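Local coordinates for ECL CdiI (Enterobacter cloacae subsp. cloacae, PDB 4NTQ), which serves as the immunity protein of a contact-dependent growth inhibition system, forming a complex with the CdiA-CT toxin, a ribosomal RNase, at residues M1-E9 with T131-F139; H61-P71 with F104-I113. All coordinates share one frame; numbering follows the deposited sequence.

Overall arrangement
Contact 1 pairs the N-terminal strand 2-6 with the start of helix 133-144, so it brings together parts far apart in the chain. Contact 2 lies within the sequence it spans and pairs edge strand 61-65 with a loop between strands 88-97 and 129-132. The centres are about 19 Å apart, on opposite sides of the chain's centre. Both reach the four-stranded antiparallel sheet, at its two outermost strands, 129-132 and 61-65. They also touch directly: Phe2 and Ile4 pack on Leu64, and Ile4 on Val66. Contact 1 sets strand 2-6, part of a second sheet with strand 16-25, against helix 133-144; contact 2 lays the loop on strand 61-65. At Tyr69, segment 61-71 also packs on the toxin chain.

Contact 1. Residues M1-E9 with T131-F139; sequences MFGIFSKGE and TDLNSVLDF
Phe139 lays one ring face over the backbone of Gly3, whose CA sits 3.6 Å from the ring centroid and 11° off the normal. This is a CH-pi contact. CG of Phe139 stands anti to its backbone N (chi1 -176°), which swings the ring from the helix onto strand 2-6. Phe2 turns its ring edge toward the face of Phe139 in an offset edge-to-face pair, with planes at 85° and centroids 5.5 Å apart. Phe2 CD1 lies 4.2 Å from Val136 CG2, and Thr131 CG2 packs near Phe2 CB. Beyond the segments, Leu82 touches Phe2 and Leu52 touches Phe139.

The polar groups lie at the start of the helix. Thr131 OG1 donates to Ser135 OG at 2.7 Å, and Ser135 OG donates to Asp132 O at 2.9 Å. Asp132 is the N-cap residue, and its OD1 takes a weak bond from Ser135 N. No direct hydrogen bond joins the segments. One water accepts from Phe2 N at 2.7 Å and donates to Ser135 O at 2.8 Å. The contact therefore relies on aromatic and apolar packing, with a water bridging the two backbones.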
HETATM    1  N   MSE B   1     -12.343  -2.303 -14.753  1.00 22.08           N
HETATM    2  CA  MSE B   1     -11.013  -1.907 -15.188  1.00 33.43           C
HETATM    3  C   MSE B   1     -10.074  -2.262 -14.025  1.00 35.70           C
HETATM    4  O   MSE B   1     -10.527  -2.504 -12.902  1.00 21.43           O
HETATM    5  CB  MSE B   1     -10.977  -0.389 -15.474  1.00 34.29           C
HETATM    6  CG  MSE B   1     -11.042   0.112 -16.987  1.00 20.59           C
HETATM    7 SE   MSE B   1      -9.951   1.602 -16.917  1.00 41.60          SE
HETATM    8  CE  MSE B   1      -8.576   0.766 -16.163  1.00 86.05           C
ATOM      9  N   PHE B   2      -8.776  -2.332 -14.292  1.00 33.38           N
ATOM     10  CA  PHE B   2      -7.800  -2.385 -13.212  1.00 33.37           C
ATOM     11  C   PHE B   2      -6.690  -1.407 -13.471  1.00 33.18           C
ATOM     12  O   PHE B   2      -6.202  -1.302 -14.599  1.00 32.78           O
ATOM     13  CB  PHE B   2      -7.136  -3.760 -13.051  1.00 29.77           C
ATOM     14  CG  PHE B   2      -5.996  -3.745 -12.041  1.00 29.91           C
ATOM     15  CD1 PHE B   2      -4.677  -3.631 -12.452  1.00 31.81           C
ATOM     16  CD2 PHE B   2      -6.258  -3.785 -10.683  1.00 24.24           C
ATOM     17  CE1 PHE B   2      -3.636  -3.586 -11.523  1.00 30.01           C
ATOM     18  CE2 PHE B   2      -5.232  -3.732  -9.759  1.00 27.31           C
ATOM     19  CZ  PHE B   2      -3.913  -3.636 -10.178  1.00 29.48           C
ATOM     20  N   GLY B   3      -6.243  -0.729 -12.421  1.00 28.72           N
ATOM     21  CA  GLY B   3      -5.062   0.094 -12.568  1.00 22.78           C
ATOM     22  C   GLY B   3      -4.897   1.141 -11.504  1.00 25.93           C
ATOM     23  O   GLY B   3      -5.685   1.242 -10.569  1.00 27.47           O
ATOM     24  N   ILE B   4      -3.838   1.920 -11.663  1.00 29.17           N
ATOM     25  CA  ILE B   4      -3.510   2.987 -10.759  1.00 26.06           C
ATOM     26  C   ILE B   4      -3.341   4.255 -11.593  1.00 30.25           C
ATOM     27  O   ILE B   4      -2.522   4.284 -12.510  1.00 26.44           O
ATOM     28  CB  ILE B   4      -2.212   2.663 -10.022  1.00 29.10           C
ATOM     29  CG1 ILE B   4      -2.373   1.378  -9.203  1.00 22.24           C
ATOM     30  CG2 ILE B   4      -1.792   3.857  -9.156  1.00 24.13           C
ATOM     31  CD1 ILE B   4      -1.075   0.893  -8.561  1.00 25.65           C
ATOM     32  N   PHE B   5      -4.106   5.301 -11.269  1.00 26.46           N
ATOM     33  CA  PHE B   5      -4.238   6.466 -12.144  1.00 29.26           C
ATOM     34  C   PHE B   5      -4.027   7.780 -11.412  1.00 30.95           C
ATOM     35  O   PHE B   5      -4.508   7.962 -10.301  1.00 36.91           O
ATOM     36  CB  PHE B   5      -5.631   6.473 -12.773  1.00 31.15           C
ATOM     37  CG  PHE B   5      -5.976   5.198 -13.460  1.00 32.79           C
ATOM     38  CD1 PHE B   5      -5.627   5.002 -14.786  1.00 31.27           C
ATOM     39  CD2 PHE B   5      -6.617   4.171 -12.768  1.00 35.19           C
ATOM     40  CE1 PHE B   5      -5.932   3.829 -15.428  1.00 32.21           C
ATOM     41  CE2 PHE B   5      -6.919   2.988 -13.401  1.00 31.78           C
ATOM     42  CZ  PHE B   5      -6.568   2.819 -14.730  1.00 34.06           C
ATOM     43  N   SER B   6      -3.312   8.696 -12.053  1.00 31.08           N
ATOM     44  CA  SER B   6      -3.106  10.034 -11.509  1.00 37.13           C
ATOM     45  C   SER B   6      -4.402  10.819 -11.515  1.00 37.09           C
ATOM     46  O   SER B   6      -5.222  10.646 -12.414  1.00 34.43           O
ATOM     47  CB  SER B   6      -2.102  10.810 -12.363  1.00 36.00           C
ATOM     48  OG  SER B   6      -0.874  10.125 -12.446  1.00 40.68           O
ATOM     49  N   LYS B   7      -4.581  11.675 -10.512  1.00 28.62           N
ATOM     50  CA  LYS B   7      -5.568  12.736 -10.590  1.00 32.75           C
ATOM     51  C   LYS B   7      -4.846  14.035 -10.991  1.00 36.91           C
ATOM     52  O   LYS B   7      -4.216  14.085 -12.046  1.00 34.75           O
ATOM     53  CB  LYS B   7      -6.304  12.866  -9.267  1.00 34.64           C
ATOM     54  CG  LYS B   7      -6.879  11.542  -8.803  1.00 34.85           C
ATOM     55  CD  LYS B   7      -7.504  11.650  -7.420  1.00 35.65           C
ATOM     56  CE  LYS B   7      -8.655  10.667  -7.234  1.00 42.03           C
ATOM     57  NZ  LYS B   7      -9.473  11.069  -6.063  1.00 45.33           N
ATOM     58  N   GLY B   8      -4.922  15.067 -10.149  1.00 44.30           N
ATOM     59  CA  GLY B   8      -4.410  16.392 -10.483  1.00 40.13           C
ATOM     60  C   GLY B   8      -2.946  16.652 -10.154  1.00 35.83           C
ATOM     61  O   GLY B   8      -2.167  15.734  -9.986  1.00 31.98           O
ATOM     62  N   GLU B   9      -2.564  17.920 -10.066  1.00 36.79           N
ATOM     63  CA  GLU B   9      -1.159  18.261  -9.877  1.00 39.97           C
ATOM     64  C   GLU B   9      -0.609  17.792  -8.527  1.00 35.56           C
ATOM     65  O   GLU B   9      -1.360  17.638  -7.567  1.00 37.26           O
ATOM     66  CB  GLU B   9      -0.951  19.765 -10.050  1.00 30.93           C
ATOM     67  CG  GLU B   9      -1.858  20.634  -9.215  1.00 29.32           C
ATOM     68  CD  GLU B   9      -1.849  22.069  -9.707  1.00 41.99           C
ATOM     69  OE1 GLU B   9      -1.140  22.328 -10.710  1.00 45.77           O
ATOM     70  OE2 GLU B   9      -2.541  22.926  -9.103  1.00 37.44           O
ATOM     71  N   THR B 131     -10.496  -8.919  -9.657  1.00 35.34           N
ATOM     72  CA  THR B 131     -10.780  -8.475 -11.006  1.00 37.97           C
ATOM     73  C   THR B 131     -10.310  -9.559 -11.976  1.00 40.26           C
ATOM     74  O   THR B 131      -9.605 -10.477 -11.577  1.00 43.33           O
ATOM     75  CB  THR B 131     -10.091  -7.126 -11.305  1.00 36.31           C
ATOM     76  OG1 THR B 131     -10.498  -6.672 -12.588  1.00 32.35           O
ATOM     77  CG2 THR B 131      -8.558  -7.245 -11.272  1.00 24.90           C
ATOM     78  N   ASP B 132     -10.706  -9.466 -13.241  1.00 43.55           N
ATOM     79  CA  ASP B 132     -10.398 -10.527 -14.200  1.00 33.49           C
ATOM     80  C   ASP B 132      -8.990 -10.354 -14.788  1.00 36.09           C
ATOM     81  O   ASP B 132      -8.418  -9.270 -14.738  1.00 34.78           O
ATOM     82  CB  ASP B 132     -11.442 -10.555 -15.312  1.00 38.30           C
ATOM     83  CG  ASP B 132     -11.323  -9.368 -16.242  1.00 50.69           C
ATOM     84  OD1 ASP B 132     -11.237  -8.229 -15.754  1.00 53.44           O
ATOM     85  OD2 ASP B 132     -11.289  -9.570 -17.465  1.00 69.00           O
ATOM     86  N   LEU B 133      -8.431 -11.429 -15.332  1.00 41.40           N
ATOM     87  CA  LEU B 133      -7.094 -11.388 -15.923  1.00 36.36           C
ATOM     88  C   LEU B 133      -6.996 -10.374 -17.049  1.00 36.02           C
ATOM     89  O   LEU B 133      -6.024  -9.618 -17.113  1.00 39.92           O
ATOM     90  CB  LEU B 133      -6.696 -12.763 -16.453  1.00 43.52           C
ATOM     91  CG  LEU B 133      -5.287 -12.865 -17.020  1.00 43.75           C
ATOM     92  CD1 LEU B 133      -4.298 -12.344 -15.981  1.00 32.83           C
ATOM     93  CD2 LEU B 133      -4.981 -14.312 -17.387  1.00 38.84           C
ATOM     94  N   ASN B 134      -7.993 -10.353 -17.936  1.00 34.73           N
ATOM     95  CA  ASN B 134      -7.975  -9.428 -19.069  1.00 35.73           C
ATOM     96  C   ASN B 134      -7.792  -7.976 -18.650  1.00 35.12           C
ATOM     97  O   ASN B 134      -7.134  -7.197 -19.343  1.00 31.02           O
ATOM     98  CB  ASN B 134      -9.250  -9.546 -19.912  1.00 46.44           C
ATOM     99  CG  ASN B 134      -9.203 -10.705 -20.894  1.00 54.23           C
ATOM    100  OD1 ASN B 134      -8.136 -11.112 -21.353  1.00 60.76           O
ATOM    101  ND2 ASN B 134     -10.371 -11.233 -21.231  1.00 51.08           N
ATOM    102  N   SER B 135      -8.372  -7.602 -17.516  1.00 32.56           N
ATOM    103  CA  SER B 135      -8.323  -6.199 -17.138  1.00 39.18           C
ATOM    104  C   SER B 135      -6.909  -5.869 -16.647  1.00 34.90           C
ATOM    105  O   SER B 135      -6.442  -4.738 -16.782  1.00 34.12           O
ATOM    106  CB  SER B 135      -9.395  -5.855 -16.102  1.00 27.26           C
ATOM    107  OG  SER B 135      -9.094  -6.476 -14.873  1.00 36.31           O
ATOM    108  N   VAL B 136      -6.215  -6.869 -16.114  1.00 24.79           N
ATOM    109  CA  VAL B 136      -4.829  -6.677 -15.696  1.00 23.52           C
ATOM    110  C   VAL B 136      -3.907  -6.638 -16.909  1.00 33.93           C
ATOM    111  O   VAL B 136      -2.969  -5.840 -16.971  1.00 29.75           O
ATOM    112  CB  VAL B 136      -4.371  -7.770 -14.720  1.00 33.45           C
ATOM    113  CG1 VAL B 136      -2.883  -7.620 -14.416  1.00 32.85           C
ATOM    114  CG2 VAL B 136      -5.196  -7.700 -13.435  1.00 23.71           C
ATOM    115  N   LEU B 137      -4.183  -7.502 -17.877  1.00 34.51           N
ATOM    116  CA  LEU B 137      -3.465  -7.461 -19.139  1.00 31.97           C
ATOM    117  C   LEU B 137      -3.563  -6.076 -19.772  1.00 30.60           C
ATOM    118  O   LEU B 137      -2.555  -5.518 -20.198  1.00 37.15           O
ATOM    119  CB  LEU B 137      -4.029  -8.499 -20.091  1.00 29.47           C
ATOM    120  CG  LEU B 137      -3.709  -9.943 -19.752  1.00 34.40           C
ATOM    121  CD1 LEU B 137      -4.382 -10.895 -20.754  1.00 34.54           C
ATOM    122  CD2 LEU B 137      -2.198 -10.123 -19.731  1.00 33.01           C
ATOM    123  N   ASP B 138      -4.773  -5.522 -19.835  1.00 30.67           N
ATOM    124  CA  ASP B 138      -4.962  -4.215 -20.465  1.00 28.80           C
ATOM    125  C   ASP B 138      -4.085  -3.165 -19.758  1.00 34.54           C
ATOM    126  O   ASP B 138      -3.358  -2.409 -20.406  1.00 27.46           O
ATOM    127  CB  ASP B 138      -6.440  -3.796 -20.452  1.00 37.64           C
ATOM    128  CG  ASP B 138      -7.337  -4.737 -21.266  1.00 43.42           C
ATOM    129  OD1 ASP B 138      -6.857  -5.323 -22.267  1.00 43.79           O
ATOM    130  OD2 ASP B 138      -8.524  -4.894 -20.889  1.00 44.25           O
ATOM    131  N   PHE B 139      -4.113  -3.162 -18.427  1.00 25.55           N
ATOM    132  CA  PHE B 139      -3.263  -2.257 -17.663  1.00 29.29           C
ATOM    133  C   PHE B 139      -1.771  -2.507 -17.913  1.00 35.41           C
ATOM    134  O   PHE B 139      -0.982  -1.573 -18.002  1.00 34.11           O
ATOM    135  CB  PHE B 139      -3.558  -2.375 -16.168  1.00 23.19           C
ATOM    136  CG  PHE B 139      -2.786  -1.401 -15.323  1.00 19.72           C
ATOM    137  CD1 PHE B 139      -2.920  -0.039 -15.521  1.00 19.80           C
ATOM    138  CD2 PHE B 139      -1.952  -1.852 -14.314  1.00 27.80           C
ATOM    139  CE1 PHE B 139      -2.226   0.859 -14.738  1.00 24.33           C
ATOM    140  CE2 PHE B 139      -1.247  -0.973 -13.530  1.00 24.94           C
ATOM    141  CZ  PHE B 139      -1.383   0.395 -13.740  1.00 30.98           C
TER
HETATM  142  O   HOH W   1      -7.949  -2.387 -16.902  1.00 27.46           O

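Contact 2. Residues H61-P71 with F104-I113; sequences HSALAVSMYEP and FSPENINKFI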
ATOM      1  N   HIS B  61       2.580 -13.927  -8.696  1.00 31.50           N
ATOM      2  CA  HIS B  61       2.073 -12.671  -8.171  1.00 26.76           C
ATOM      3  C   HIS B  61       2.809 -11.468  -8.726  1.00 30.04           C
ATOM      4  O   HIS B  61       3.921 -11.592  -9.230  1.00 35.83           O
ATOM      5  CB  HIS B  61       2.123 -12.648  -6.641  1.00 30.55           C
ATOM      6  CG  HIS B  61       3.468 -12.984  -6.070  1.00 29.85           C
ATOM      7  ND1 HIS B  61       3.784 -14.244  -5.594  1.00 29.06           N
ATOM      8  CD2 HIS B  61       4.576 -12.224  -5.894  1.00 31.64           C
ATOM      9  CE1 HIS B  61       5.029 -14.242  -5.151  1.00 30.46           C
ATOM     10  NE2 HIS B  61       5.533 -13.034  -5.323  1.00 36.22           N
ATOM     11  N   SER B  62       2.174 -10.302  -8.626  1.00 26.47           N
ATOM     12  CA  SER B  62       2.774  -9.029  -9.032  1.00 29.97           C
ATOM     13  C   SER B  62       2.569  -7.983  -7.950  1.00 30.19           C
ATOM     14  O   SER B  62       1.437  -7.563  -7.678  1.00 28.59           O
ATOM     15  CB  SER B  62       2.145  -8.524 -10.331  1.00 24.40           C
ATOM     16  OG  SER B  62       2.674  -9.228 -11.439  1.00 33.49           O
ATOM     17  N   ALA B  63       3.654  -7.569  -7.318  1.00 28.09           N
ATOM     18  CA  ALA B  63       3.548  -6.546  -6.297  1.00 32.52           C
ATOM     19  C   ALA B  63       3.731  -5.192  -6.934  1.00 35.86           C
ATOM     20  O   ALA B  63       4.758  -4.959  -7.594  1.00 26.95           O
ATOM     21  CB  ALA B  63       4.586  -6.763  -5.231  1.00 32.78           C
ATOM     22  N   LEU B  64       2.736  -4.318  -6.738  1.00 24.19           N
ATOM     23  CA  LEU B  64       2.757  -2.947  -7.251  1.00 27.14           C
ATOM     24  C   LEU B  64       2.978  -1.970  -6.108  1.00 32.02           C
ATOM     25  O   LEU B  64       2.054  -1.710  -5.337  1.00 29.39           O
ATOM     26  CB  LEU B  64       1.413  -2.590  -7.898  1.00 18.60           C
ATOM     27  CG  LEU B  64       0.863  -3.529  -8.967  1.00 27.37           C
ATOM     28  CD1 LEU B  64      -0.504  -3.062  -9.460  1.00 16.31           C
ATOM     29  CD2 LEU B  64       1.821  -3.631 -10.120  1.00 17.16           C
ATOM     30  N   ALA B  65       4.181  -1.411  -6.007  1.00 22.94           N
ATOM     31  CA  ALA B  65       4.495  -0.471  -4.935  1.00 27.53           C
ATOM     32  C   ALA B  65       3.774   0.862  -5.146  1.00 34.01           C
ATOM     33  O   ALA B  65       3.727   1.382  -6.259  1.00 30.73           O
ATOM     34  CB  ALA B  65       5.995  -0.238  -4.848  1.00 26.72           C
ATOM     35  N   VAL B  66       3.203   1.411  -4.081  1.00 28.45           N
ATOM     36  CA  VAL B  66       2.593   2.731  -4.186  1.00 29.83           C
ATOM     37  C   VAL B  66       3.232   3.700  -3.193  1.00 35.11           C
ATOM     38  O   VAL B  66       2.670   4.747  -2.852  1.00 34.59           O
ATOM     39  CB  VAL B  66       1.081   2.669  -4.047  1.00 15.84           C
ATOM     40  CG1 VAL B  66       0.504   1.847  -5.210  1.00 16.52           C
ATOM     41  CG2 VAL B  66       0.710   2.092  -2.707  1.00 25.74           C
ATOM     42  N   SER B  67       4.420   3.326  -2.733  1.00 36.71           N
ATOM     43  CA  SER B  67       5.304   4.261  -2.070  1.00 36.43           C
ATOM     44  C   SER B  67       6.703   3.683  -2.177  1.00 35.89           C
ATOM     45  O   SER B  67       6.874   2.467  -2.211  1.00 36.60           O
ATOM     46  CB  SER B  67       4.911   4.474  -0.600  1.00 30.69           C
ATOM     47  OG  SER B  67       5.195   3.317   0.170  1.00 33.50           O
HETATM   48  N   MSE B  68       7.696   4.563  -2.224  1.00 33.44           N
HETATM   49  CA  MSE B  68       9.072   4.161  -2.368  1.00 40.22           C
HETATM   50  C   MSE B  68       9.958   5.294  -1.904  1.00 46.39           C
HETATM   51  O   MSE B  68       9.669   6.468  -2.150  1.00 43.67           O
HETATM   52  CB  MSE B  68       9.384   3.832  -3.825  1.00 33.63           C
HETATM   53  CG  MSE B  68      10.808   3.346  -4.048  1.00 50.38           C
HETATM   54 SE   MSE B  68      11.135   1.661  -3.092  1.00 48.93          SE
HETATM   55  CE  MSE B  68       9.430   0.776  -3.534  1.00 38.92           C
ATOM     56  N   TYR B  69      11.029   4.935  -1.214  1.00 42.79           N
ATOM     57  CA  TYR B  69      12.028   5.902  -0.814  1.00 45.48           C
ATOM     58  C   TYR B  69      13.358   5.267  -1.084  1.00 48.56           C
ATOM     59  O   TYR B  69      13.408   4.141  -1.586  1.00 47.27           O
ATOM     60  CB  TYR B  69      11.873   6.236   0.662  1.00 44.32           C
ATOM     61  CG  TYR B  69      10.545   6.882   0.975  1.00 48.13           C
ATOM     62  CD1 TYR B  69       9.442   6.113   1.346  1.00 42.49           C
ATOM     63  CD2 TYR B  69      10.382   8.262   0.878  1.00 47.19           C
ATOM     64  CE1 TYR B  69       8.223   6.706   1.628  1.00 41.88           C
ATOM     65  CE2 TYR B  69       9.171   8.865   1.158  1.00 40.87           C
ATOM     66  CZ  TYR B  69       8.098   8.090   1.532  1.00 42.17           C
ATOM     67  OH  TYR B  69       6.891   8.696   1.806  1.00 43.49           O
ATOM     68  N   GLU B  70      14.426   6.004  -0.790  1.00 57.49           N
ATOM     69  CA  GLU B  70      15.766   5.449  -0.767  1.00 56.49           C
ATOM     70  C   GLU B  70      15.688   4.129  -0.023  1.00 58.12           C
ATOM     71  O   GLU B  70      15.307   4.101   1.145  1.00 62.16           O
ATOM     72  CB  GLU B  70      16.707   6.397  -0.032  1.00 64.95           C
ATOM     73  CG  GLU B  70      18.179   6.042  -0.157  1.00 75.28           C
ATOM     74  CD  GLU B  70      18.762   6.454  -1.495  1.00 80.06           C
ATOM     75  OE1 GLU B  70      18.439   7.568  -1.961  1.00 74.94           O
ATOM     76  OE2 GLU B  70      19.539   5.667  -2.081  1.00 85.05           O
ATOM     77  N   PRO B  71      16.003   3.025  -0.711  1.00 58.84           N
ATOM     78  CA  PRO B  71      15.879   1.682  -0.120  1.00 56.13           C
ATOM     79  C   PRO B  71      16.648   1.465   1.200  1.00 65.65           C
ATOM     80  O   PRO B  71      16.146   0.740   2.062  1.00 60.86           O
ATOM     81  CB  PRO B  71      16.399   0.762  -1.231  1.00 51.11           C
ATOM     82  CG  PRO B  71      16.120   1.535  -2.502  1.00 49.78           C
ATOM     83  CD  PRO B  71      16.350   2.977  -2.144  1.00 51.01           C
ATOM     84  N   PHE B 104      17.014  -4.879   0.967  1.00 80.40           N
ATOM     85  CA  PHE B 104      15.940  -4.641   0.002  1.00 79.87           C
ATOM     86  C   PHE B 104      16.347  -3.818  -1.219  1.00 76.50           C
ATOM     87  O   PHE B 104      17.200  -2.938  -1.137  1.00 80.46           O
ATOM     88  CB  PHE B 104      14.721  -3.998   0.678  1.00 88.12           C
ATOM     89  CG  PHE B 104      13.654  -3.554  -0.295  1.00 88.89           C
ATOM     90  CD1 PHE B 104      12.840  -4.489  -0.923  1.00 87.30           C
ATOM     91  CD2 PHE B 104      13.488  -2.209  -0.606  1.00 84.85           C
ATOM     92  CE1 PHE B 104      11.873  -4.097  -1.833  1.00 83.87           C
ATOM     93  CE2 PHE B 104      12.517  -1.806  -1.513  1.00 80.67           C
ATOM     94  CZ  PHE B 104      11.707  -2.753  -2.128  1.00 80.40           C
ATOM     95  N   SER B 105      15.722  -4.130  -2.350  1.00 70.87           N
ATOM     96  CA  SER B 105      15.851  -3.358  -3.575  1.00 69.55           C
ATOM     97  C   SER B 105      14.586  -3.523  -4.424  1.00 74.59           C
ATOM     98  O   SER B 105      14.099  -4.641  -4.605  1.00 74.42           O
ATOM     99  CB  SER B 105      17.061  -3.815  -4.359  1.00 71.22           C
ATOM    100  OG  SER B 105      17.436  -2.825  -5.286  1.00 91.36           O
ATOM    101  N   PRO B 106      14.060  -2.411  -4.963  1.00 59.63           N
ATOM    102  CA  PRO B 106      12.738  -2.404  -5.611  1.00 52.77           C
ATOM    103  C   PRO B 106      12.578  -3.391  -6.777  1.00 52.56           C
ATOM    104  O   PRO B 106      11.486  -3.916  -6.986  1.00 49.95           O
ATOM    105  CB  PRO B 106      12.585  -0.953  -6.100  1.00 49.13           C
ATOM    106  CG  PRO B 106      13.990  -0.433  -6.184  1.00 52.78           C
ATOM    107  CD  PRO B 106      14.732  -1.103  -5.065  1.00 57.05           C
ATOM    108  N   GLU B 107      13.639  -3.646  -7.527  1.00 55.02           N
ATOM    109  CA  GLU B 107      13.519  -4.544  -8.671  1.00 57.94           C
ATOM    110  C   GLU B 107      13.312  -5.986  -8.203  1.00 61.29           C
ATOM    111  O   GLU B 107      12.872  -6.848  -8.979  1.00 57.19           O
ATOM    112  CB  GLU B 107      14.732  -4.422  -9.595  1.00 70.42           C
ATOM    113  CG  GLU B 107      16.040  -4.953  -9.017  1.00 86.88           C
ATOM    114  CD  GLU B 107      16.621  -4.092  -7.895  1.00 96.81           C
ATOM    115  OE1 GLU B 107      15.989  -3.086  -7.487  1.00 97.43           O
ATOM    116  OE2 GLU B 107      17.724  -4.436  -7.414  1.00 98.16           O
ATOM    117  N   ASN B 108      13.599  -6.228  -6.928  1.00 56.01           N
ATOM    118  CA  ASN B 108      13.375  -7.542  -6.343  1.00 62.14           C
ATOM    119  C   ASN B 108      12.051  -7.668  -5.581  1.00 58.11           C
ATOM    120  O   ASN B 108      11.849  -8.657  -4.869  1.00 62.22           O
ATOM    121  CB  ASN B 108      14.527  -7.923  -5.399  1.00 69.99           C
ATOM    122  CG  ASN B 108      15.847  -8.110  -6.117  1.00 74.52           C
ATOM    123  OD1 ASN B 108      15.880  -8.487  -7.288  1.00 68.86           O
ATOM    124  ND2 ASN B 108      16.954  -7.842  -5.409  1.00 71.57           N
ATOM    125  N   ILE B 109      11.168  -6.679  -5.720  1.00 50.48           N
ATOM    126  CA  ILE B 109       9.944  -6.603  -4.914  1.00 49.85           C
ATOM    127  C   ILE B 109       9.102  -7.896  -4.878  1.00 51.75           C
ATOM    128  O   ILE B 109       8.480  -8.213  -3.865  1.00 47.17           O
ATOM    129  CB  ILE B 109       9.053  -5.401  -5.336  1.00 43.55           C
ATOM    130  CG1 ILE B 109       7.869  -5.228  -4.386  1.00 47.34           C
ATOM    131  CG2 ILE B 109       8.532  -5.579  -6.738  1.00 41.18           C
ATOM    132  CD1 ILE B 109       6.981  -4.008  -4.700  1.00 46.12           C
ATOM    133  N   ASN B 110       9.080  -8.638  -5.976  1.00 45.75           N
ATOM    134  CA  ASN B 110       8.246  -9.825  -6.019  1.00 44.43           C
ATOM    135  C   ASN B 110       8.790 -10.966  -5.155  1.00 48.83           C
ATOM    136  O   ASN B 110       8.032 -11.847  -4.763  1.00 48.26           O
ATOM    137  CB  ASN B 110       7.966 -10.267  -7.461  1.00 42.02           C
ATOM    138  CG  ASN B 110       6.854  -9.456  -8.107  1.00 37.21           C
ATOM    139  OD1 ASN B 110       5.885  -9.097  -7.453  1.00 35.43           O
ATOM    140  ND2 ASN B 110       7.003  -9.147  -9.385  1.00 36.17           N
ATOM    141  N   LYS B 111      10.092 -10.925  -4.851  1.00 53.44           N
ATOM    142  CA  LYS B 111      10.712 -11.859  -3.906  1.00 64.36           C
ATOM    143  C   LYS B 111      10.271 -11.589  -2.464  1.00 66.87           C
ATOM    144  O   LYS B 111      10.336 -12.477  -1.620  1.00 63.62           O
ATOM    145  CB  LYS B 111      12.249 -11.796  -3.977  1.00 63.48           C
ATOM    146  CG  LYS B 111      12.870 -12.238  -5.295  1.00 75.08           C
ATOM    147  CD  LYS B 111      12.523 -13.685  -5.629  1.00 77.12           C
ATOM    148  CE  LYS B 111      13.083 -14.665  -4.596  1.00 93.25           C
ATOM    149  NZ  LYS B 111      12.729 -16.091  -4.907  1.00 96.74           N
ATOM    150  N   PHE B 112       9.827 -10.364  -2.181  1.00 60.58           N
ATOM    151  CA  PHE B 112       9.501  -9.984  -0.803  1.00 62.78           C
ATOM    152  C   PHE B 112       8.053 -10.299  -0.467  1.00 56.38           C
ATOM    153  O   PHE B 112       7.565 -10.010   0.616  1.00 60.27           O
ATOM    154  CB  PHE B 112       9.843  -8.509  -0.553  1.00 59.32           C
ATOM    155  CG  PHE B 112      11.317  -8.228  -0.585  1.00 67.90           C
ATOM    156  CD1 PHE B 112      12.024  -8.004   0.593  1.00 73.88           C
ATOM    157  CD2 PHE B 112      12.007  -8.229  -1.788  1.00 73.74           C
ATOM    158  CE1 PHE B 112      13.397  -7.762   0.566  1.00 85.73           C
ATOM    159  CE2 PHE B 112      13.377  -7.991  -1.827  1.00 85.63           C
ATOM    160  CZ  PHE B 112      14.077  -7.755  -0.643  1.00 91.52           C
ATOM    161  N   ILE B 113       7.384 -10.916  -1.421  1.00 38.37           N
ATOM    162  CA  ILE B 113       5.973 -11.234  -1.308  1.00 40.97           C
ATOM    163  C   ILE B 113       5.864 -12.736  -1.273  1.00 47.43           C
ATOM    164  O   ILE B 113       6.492 -13.409  -2.100  1.00 48.31           O
ATOM    165  CB  ILE B 113       5.221 -10.768  -2.574  1.00 46.04           C
ATOM    166  CG1 ILE B 113       5.188  -9.236  -2.639  1.00 49.26           C
ATOM    167  CG2 ILE B 113       3.831 -11.387  -2.631  1.00 29.67           C
ATOM    168  CD1 ILE B 113       4.822  -8.570  -1.316  1.00 47.17           C
TER
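Phe104 meets Met68 at its ring edge. The selenium (SE) of this selenomethionine lies 4.1 Å from CE2 of Phe104, in a Met-aromatic contact. The Met68 chain bends at chi2 (63°) and again at chi3 to bring SE there. Pro71 also packs beside Phe104. Pro106 follows, and its CD lies 3.9 Å from CG of Pro71, with the two proline side chains crossing at about a right angle. CB of Pro106 also touches the selenium.

A 3-10 segment runs from here. Ile109 puts its CD1 3.7 Å from Ala63 CB and also against Ala65 CB. Asn110 is the polar centre. Its side-chain OD1 accepts from Ala63 N at 2.7 Å, with the donor in the carbonyl plane and an N-H...O angle of 157°. Its backbone O accepts from His61 NE2 at 2.8 Å, on a lone pair and in the imidazole plane. This bond is nearly straight, with an N-H...O angle of 166°. Asn110 thus grips the strand with both side chain and backbone: the first bond holds the strand backbone at Ala63, the second the His61 ring. Ile113 CG2 lies over one face of His61 in a CH-pi contact, 3.6 Å from the ring centroid, and Ile113 CG1 packs on Ala63 CB.

The loop covers one face of strand 61-65, whose backbone pairs with strand 76-85. ND2 of Asn110 bonds Ser51 OG and Glu54 OE1 of helix 41-58. On the strand's other face, Leu64 lies against strand 2-6.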